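Side-chain contacts in V-type ATP synthase alpha chain (Nanoarchaeum equitans Kin4-M, PDB 5BN3), which is the alpha (A) chain of a V-type ATP synthase, of the ATP synthase alpha/beta family, with a P-loop nucleotide-binding domain that holds ADP in this model: residues 220-225 / 389-394; 384-389 / 401-406. All blocks are in the same frame, centred on the assembly; numbering follows the deposited sequence.

Interaction 1 of 2, residues 220-225 / 389-394; sequences AVPGPF and PVTQNT. With ADP (adenosine-5'-diphosphate), chain C.
Ala220 and Pro222, at the end of strand 218-222, face Thr394 and Thr391 of helix 389-395, with the paired CA atoms 6.9 Å apart for Ala220 and Thr394 and 6.8 Å for Pro222 and Thr391. Each contact is a carbon of the strand residue, the Ala220 methyl or the Pro222 ring, against a threonine methyl. Ala220 CB lies 3.6 Å from Thr394 CG2. Pro222 and Thr391 cross at about a right angle, with Pro222 CB 4.1 Å from Thr391 CG2. In both threonines CG2 is anti to the backbone N, which turns the methyl to the strand and leaves OG1 beside that N. Thr394 OG1 then donates back along the helix to Val390 O at 2.6 Å. That carbonyl also accepts from Thr394 N, on the opposite face of its plane. Thr391 OG1 bonds to Glu388 OE1. The hydroxyls are thus satisfied on the helix side, and the buried interface is apolar. Gly223 begins the probable P-loop (Walker A), and Pro224 and Phe225 border the ADP. Strand 218-222 pairs in parallel with strand 370-379, whose Val379 touches Pro222, Val390 and Thr391, while Tyr357 of helix 349-357 packs on Thr394.

Interaction 2 of 2, residues 384-389 / 401-406; sequences GDFSEP and LWALDS
Phe386 reaches Ala403 and Leu404 with its CG anti to its own carbonyl carbon, chi1 -75°, and chi2 at 16° sets the turn of the ring. These torsions carry the far end of the ring across to residues 401-406. The contact thus brings the loop after strand 370-379 against the loop before helix 406-410, within the nucleotide-binding domain. CE2 meets Ala403 CB at 3.6 Å, and the methyl lies at the ring edge, close to the ring plane. The neighbouring ring atom CZ comes to 3.5 Å from Leu404 O, which approaches obliquely. The CB of Ala403 points toward the phenylalanine. The Leu404 side chain leads away, to Val221, Ser227 and Lys229. Its backbone O is the atom near the ring.

Phe386 sits in a type I beta turn from Asp385 to Glu388. Asp385 OD1 closes an Asx turn by accepting from Ser387 N at 3.0 Å. The same oxygen accepts from Ser387 OG at 2.7 Å. Both donors lie on one face of the carboxylate, above its plane. Two bonds therefore hold the turn that presents the ring. Phe386 O accepts from Gln392 NE2, and Glu388 caps helix 389-395 at Val390 N. Asp405 OD1 makes a salt bridge with Lys407 NZ and a hydrogen bond with Asn418 ND2, while OD2 caps Leu408 N by a weak bond.

The contact relies on one methyl at the ring edge and on a carbonyl oxygen oblique to the ring. Polar groups find partners within the 385-388 turn or in neighbouring helices and loops, and no hydrogen bond bridges the two segments.

Interactions 1 and 2 adjoin, with centres about 5 Å apart, and both belong to the nucleotide-binding domain. Both are buried; in interaction 2 Phe386 alone of the touching residues is partly exposed. In interaction 1 a helix meets a strand through small aliphatic groups. Interaction 2 joins two loops through one aromatic ring. Neither has a hydrogen bond between its segments, but such bonds tie one interaction to the other. Ala220 O probably accepts from Trp402 N, which fastens strand 218-222 to residues 401-406. Gln392 NE2 bonds to Phe386 O and links helix 389-395 to the turn. Both lie near ADP, interaction 1 through Pro224 and Phe225, interaction 2 through Leu404.

Interaction 1 of 2, residues 220-225 / 389-394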
loop_
_atom_site.group_PDB
_atom_site.type_symbol
_atom_site.label_atom_id
_atom_site.label_comp_id
_atom_site.label_asym_id
_atom_site.label_seq_id
_atom_site.Cartn_x
_atom_site.Cartn_y
_atom_site.Cartn_z
ATOM N N ALA A 220 11.298 23.067 10.749
ATOM C CA ALA A 220 10.008 22.417 10.552
ATOM C C ALA A 220 9.529 21.794 11.861
ATOM O O ALA A 220 10.329 21.235 12.616
ATOM C CB ALA A 220 10.113 21.358 9.473
ATOM N N VAL A 221 8.227 21.890 12.126
ATOM C CA VAL A 221 7.631 21.280 13.314
ATOM C C VAL A 221 6.492 20.343 12.919
ATOM O O VAL A 221 5.324 20.723 12.968
ATOM C CB VAL A 221 7.087 22.342 14.302
ATOM C CG1 VAL A 221 6.722 21.697 15.635
ATOM C CG2 VAL A 221 8.103 23.448 14.526
ATOM N N PRO A 222 6.831 19.115 12.499
ATOM C CA PRO A 222 5.782 18.148 12.163
ATOM C C PRO A 222 5.365 17.336 13.381
ATOM O O PRO A 222 6.186 17.083 14.270
ATOM C CB PRO A 222 6.465 17.239 11.140
ATOM C CG PRO A 222 7.904 17.248 11.556
ATOM C CD PRO A 222 8.172 18.627 12.128
ATOM N N GLY A 223 4.097 16.939 13.417
ATOM C CA GLY A 223 3.574 16.118 14.493
ATOM C C GLY A 223 2.153 15.688 14.190
ATOM O O GLY A 223 1.474 16.316 13.380
ATOM N N PRO A 224 1.695 14.601 14.825
ATOM C CA PRO A 224 0.294 14.187 14.680
ATOM C C PRO A 224 -0.618 15.154 15.425
ATOM O O PRO A 224 -0.112 16.015 16.149
ATOM C CB PRO A 224 0.263 12.812 15.354
ATOM C CG PRO A 224 1.406 12.845 16.326
ATOM C CD PRO A 224 2.473 13.668 15.660
ATOM N N PHE A 225 -1.932 15.030 15.261
ATOM C CA PHE A 225 -2.838 15.930 15.973
ATOM C C PHE A 225 -2.714 15.765 17.490
ATOM O O PHE A 225 -2.604 14.646 17.995
ATOM C CB PHE A 225 -4.298 15.791 15.498
ATOM C CG PHE A 225 -4.968 14.498 15.889
ATOM C CD1 PHE A 225 -5.576 14.355 17.132
ATOM C CD2 PHE A 225 -5.041 13.447 14.991
ATOM C CE1 PHE A 225 -6.207 13.172 17.482
ATOM C CE2 PHE A 225 -5.671 12.262 15.331
ATOM C CZ PHE A 225 -6.256 12.124 16.579
ATOM N N PRO A 389 4.877 13.460 1.696
ATOM C CA PRO A 389 5.560 14.459 0.859
ATOM C C PRO A 389 5.784 15.837 1.489
ATOM O O PRO A 389 6.865 16.398 1.301
ATOM C CB PRO A 389 4.626 14.600 -0.348
ATOM C CG PRO A 389 3.941 13.292 -0.440
ATOM C CD PRO A 389 3.732 12.857 0.987
ATOM N N VAL A 390 4.794 16.389 2.187
ATOM C CA VAL A 390 4.950 17.723 2.769
ATOM C C VAL A 390 6.099 17.759 3.776
ATOM O O VAL A 390 6.963 18.633 3.713
ATOM C CB VAL A 390 3.647 18.222 3.430
ATOM C CG1 VAL A 390 3.814 19.647 3.928
ATOM C CG2 VAL A 390 2.498 18.154 2.443
ATOM N N THR A 391 6.110 16.799 4.696
ATOM C CA THR A 391 7.181 16.717 5.686
ATOM C C THR A 391 8.531 16.489 5.014
ATOM O O THR A 391 9.502 17.181 5.312
ATOM C CB THR A 391 6.935 15.575 6.690
ATOM O OG1 THR A 391 5.672 15.763 7.339
ATOM C CG2 THR A 391 8.034 15.553 7.737
ATOM N N GLN A 392 8.592 15.518 4.106
ATOM C CA GLN A 392 9.858 15.149 3.476
ATOM C C GLN A 392 10.429 16.245 2.584
ATOM O O GLN A 392 11.633 16.498 2.610
ATOM C CB GLN A 392 9.721 13.828 2.709
ATOM C CG GLN A 392 9.573 12.612 3.621
ATOM C CD GLN A 392 10.695 12.520 4.638
ATOM O OE1 GLN A 392 11.854 12.771 4.317
ATOM N NE2 GLN A 392 10.352 12.179 5.877
ATOM N N ASN A 393 9.575 16.893 1.795
ATOM C CA ASN A 393 10.015 18.037 0.996
ATOM C C ASN A 393 10.549 19.168 1.868
ATOM O O ASN A 393 11.585 19.763 1.565
ATOM C CB ASN A 393 8.868 18.569 0.129
ATOM C CG ASN A 393 8.561 17.675 -1.054
ATOM O OD1 ASN A 393 9.376 16.839 -1.448
ATOM N ND2 ASN A 393 7.383 17.858 -1.641
ATOM N N THR A 394 9.827 19.462 2.945
ATOM C CA THR A 394 10.210 20.523 3.871
ATOM C C THR A 394 11.576 20.261 4.511
ATOM O O THR A 394 12.366 21.184 4.703
ATOM C CB THR A 394 9.137 20.709 4.969
ATOM O OG1 THR A 394 7.874 21.017 4.361
ATOM C CG2 THR A 394 9.518 21.832 5.911
HETATM P PB ADP C . -1.474 20.342 17.824
HETATM O O1B ADP C . -0.202 19.606 17.497
HETATM O O2B ADP C . -1.482 21.791 17.422
HETATM O O3B ADP C . -2.720 19.580 17.453
HETATM P PA ADP C . -1.706 21.626 20.391
HETATM O O1A ADP C . -0.606 22.629 20.202
HETATM O O2A ADP C . -3.143 22.058 20.257
HETATM O O3A ADP C . -1.442 20.348 19.440
HETATM O "O5'" ADP C . -1.513 20.960 21.844
HETATM C "C5'" ADP C . -2.298 19.829 22.218
HETATM C "C4'" ADP C . -2.468 19.789 23.733
HETATM O "O4'" ADP C . -1.193 19.651 24.373
HETATM C "C3'" ADP C . -3.101 21.081 24.217
HETATM O "O3'" ADP C . -4.258 20.776 25.002
HETATM C "C2'" ADP C . -2.036 21.745 25.062
HETATM O "O2'" ADP C . -2.587 22.290 26.261
HETATM C "C1'" ADP C . -1.033 20.650 25.381
HETATM N N9 ADP C . 0.341 21.206 25.345
HETATM C C8 ADP C . 1.141 21.279 24.264
HETATM N N7 ADP C . 2.332 21.847 24.579
HETATM C C5 ADP C . 2.307 22.145 25.892
HETATM C C6 ADP C . 3.240 22.758 26.865
HETATM N N6 ADP C . 4.476 23.175 26.489
HETATM N N1 ADP C . 2.810 22.878 28.142
HETATM C C2 ADP C . 1.587 22.466 28.528
HETATM N N3 ADP C . 0.691 21.904 27.699
HETATM C C4 ADP C . 0.991 21.718 26.392
#

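Interaction 2 of 2, residues 384-389 / 401-406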
loop_
_atom_site.group_PDB
_atom_site.type_symbol
_atom_site.label_atom_id
_atom_site.label_comp_id
_atom_site.label_asym_id
_atom_site.label_seq_id
_atom_site.Cartn_x
_atom_site.Cartn_y
_atom_site.Cartn_z
ATOM N N GLY A 384 0.193 10.977 11.483
ATOM C CA GLY A 384 1.489 11.123 12.119
ATOM C C GLY A 384 2.628 10.464 11.361
ATOM O O GLY A 384 3.722 10.292 11.903
ATOM N N ASP A 385 2.384 10.100 10.106
ATOM C CA ASP A 385 3.414 9.467 9.280
ATOM C C ASP A 385 4.331 10.513 8.650
ATOM O O ASP A 385 3.937 11.197 7.706
ATOM C CB ASP A 385 2.755 8.625 8.185
ATOM C CG ASP A 385 3.748 7.772 7.407
ATOM O OD1 ASP A 385 4.977 7.926 7.586
ATOM O OD2 ASP A 385 3.288 6.941 6.597
ATOM N N PHE A 386 5.561 10.615 9.155
ATOM C CA PHE A 386 6.514 11.625 8.689
ATOM C C PHE A 386 7.022 11.369 7.263
ATOM O O PHE A 386 7.619 12.248 6.648
ATOM C CB PHE A 386 7.716 11.729 9.645
ATOM C CG PHE A 386 7.420 12.439 10.951
ATOM C CD1 PHE A 386 6.115 12.654 11.375
ATOM C CD2 PHE A 386 8.460 12.895 11.750
ATOM C CE1 PHE A 386 5.854 13.305 12.575
ATOM C CE2 PHE A 386 8.205 13.548 12.947
ATOM C CZ PHE A 386 6.899 13.751 13.360
ATOM N N SER A 387 6.785 10.170 6.737
ATOM C CA SER A 387 7.310 9.802 5.419
ATOM C C SER A 387 6.540 10.442 4.259
ATOM O O SER A 387 6.856 10.210 3.090
ATOM C CB SER A 387 7.331 8.280 5.256
ATOM O OG SER A 387 6.021 7.764 5.108
ATOM N N GLU A 388 5.546 11.260 4.588
ATOM C CA GLU A 388 4.677 11.880 3.589
ATOM C C GLU A 388 5.354 13.082 2.902
ATOM O O GLU A 388 6.310 13.644 3.442
ATOM C CB GLU A 388 3.342 12.260 4.247
ATOM C CG GLU A 388 3.450 13.303 5.342
ATOM C CD GLU A 388 3.270 14.706 4.814
ATOM O OE1 GLU A 388 3.648 15.662 5.523
ATOM O OE2 GLU A 388 2.736 14.856 3.691
ATOM N N PRO A 389 4.877 13.460 1.696
ATOM C CA PRO A 389 5.560 14.459 0.859
ATOM C C PRO A 389 5.784 15.837 1.489
ATOM O O PRO A 389 6.865 16.398 1.301
ATOM C CB PRO A 389 4.626 14.600 -0.348
ATOM C CG PRO A 389 3.941 13.292 -0.440
ATOM C CD PRO A 389 3.732 12.857 0.987
ATOM N N LEU A 401 14.947 20.115 12.178
ATOM C CA LEU A 401 13.725 19.353 12.399
ATOM C C LEU A 401 13.386 19.353 13.882
ATOM O O LEU A 401 14.137 18.814 14.697
ATOM C CB LEU A 401 13.896 17.910 11.911
ATOM C CG LEU A 401 12.838 16.885 12.336
ATOM C CD1 LEU A 401 11.470 17.321 11.859
ATOM C CD2 LEU A 401 13.164 15.491 11.811
ATOM N N TRP A 402 12.262 19.967 14.235
ATOM C CA TRP A 402 11.755 19.902 15.601
ATOM C C TRP A 402 10.579 18.929 15.629
ATOM O O TRP A 402 9.417 19.335 15.594
ATOM C CB TRP A 402 11.347 21.296 16.090
ATOM C CG TRP A 402 12.521 22.238 16.229
ATOM C CD1 TRP A 402 13.836 21.891 16.356
ATOM C CD2 TRP A 402 12.483 23.677 16.238
ATOM N NE1 TRP A 402 14.616 23.020 16.454
ATOM C CE2 TRP A 402 13.815 24.124 16.384
ATOM C CE3 TRP A 402 11.459 24.621 16.143
ATOM C CZ2 TRP A 402 14.143 25.485 16.435
ATOM C CZ3 TRP A 402 11.788 25.971 16.195
ATOM C CH2 TRP A 402 13.120 26.388 16.340
ATOM N N ALA A 403 10.894 17.637 15.685
ATOM C CA ALA A 403 9.886 16.586 15.534
ATOM C C ALA A 403 9.096 16.323 16.807
ATOM O O ALA A 403 9.673 16.069 17.867
ATOM C CB ALA A 403 10.535 15.301 15.058
ATOM N N LEU A 404 7.773 16.355 16.695
ATOM C CA LEU A 404 6.917 16.083 17.842
ATOM C C LEU A 404 6.505 14.611 17.870
ATOM O O LEU A 404 6.280 13.998 16.826
ATOM C CB LEU A 404 5.698 17.006 17.841
ATOM C CG LEU A 404 6.059 18.487 17.976
ATOM C CD1 LEU A 404 4.820 19.363 17.968
ATOM C CD2 LEU A 404 6.855 18.720 19.249
ATOM N N ASP A 405 6.414 14.050 19.071
ATOM C CA ASP A 405 6.288 12.604 19.224
ATOM C C ASP A 405 5.017 12.182 19.964
ATOM O O ASP A 405 4.735 12.669 21.061
ATOM C CB ASP A 405 7.531 12.069 19.939
ATOM C CG ASP A 405 7.598 10.564 19.944
ATOM O OD1 ASP A 405 7.982 9.978 18.909
ATOM O OD2 ASP A 405 7.281 9.966 20.989
ATOM N N SER A 406 4.259 11.273 19.352
ATOM C CA SER A 406 3.017 10.760 19.929
ATOM C C SER A 406 3.212 10.182 21.322
ATOM O O SER A 406 2.402 10.420 22.217
ATOM C CB SER A 406 2.426 9.673 19.031
ATOM O OG SER A 406 2.030 10.194 17.780
#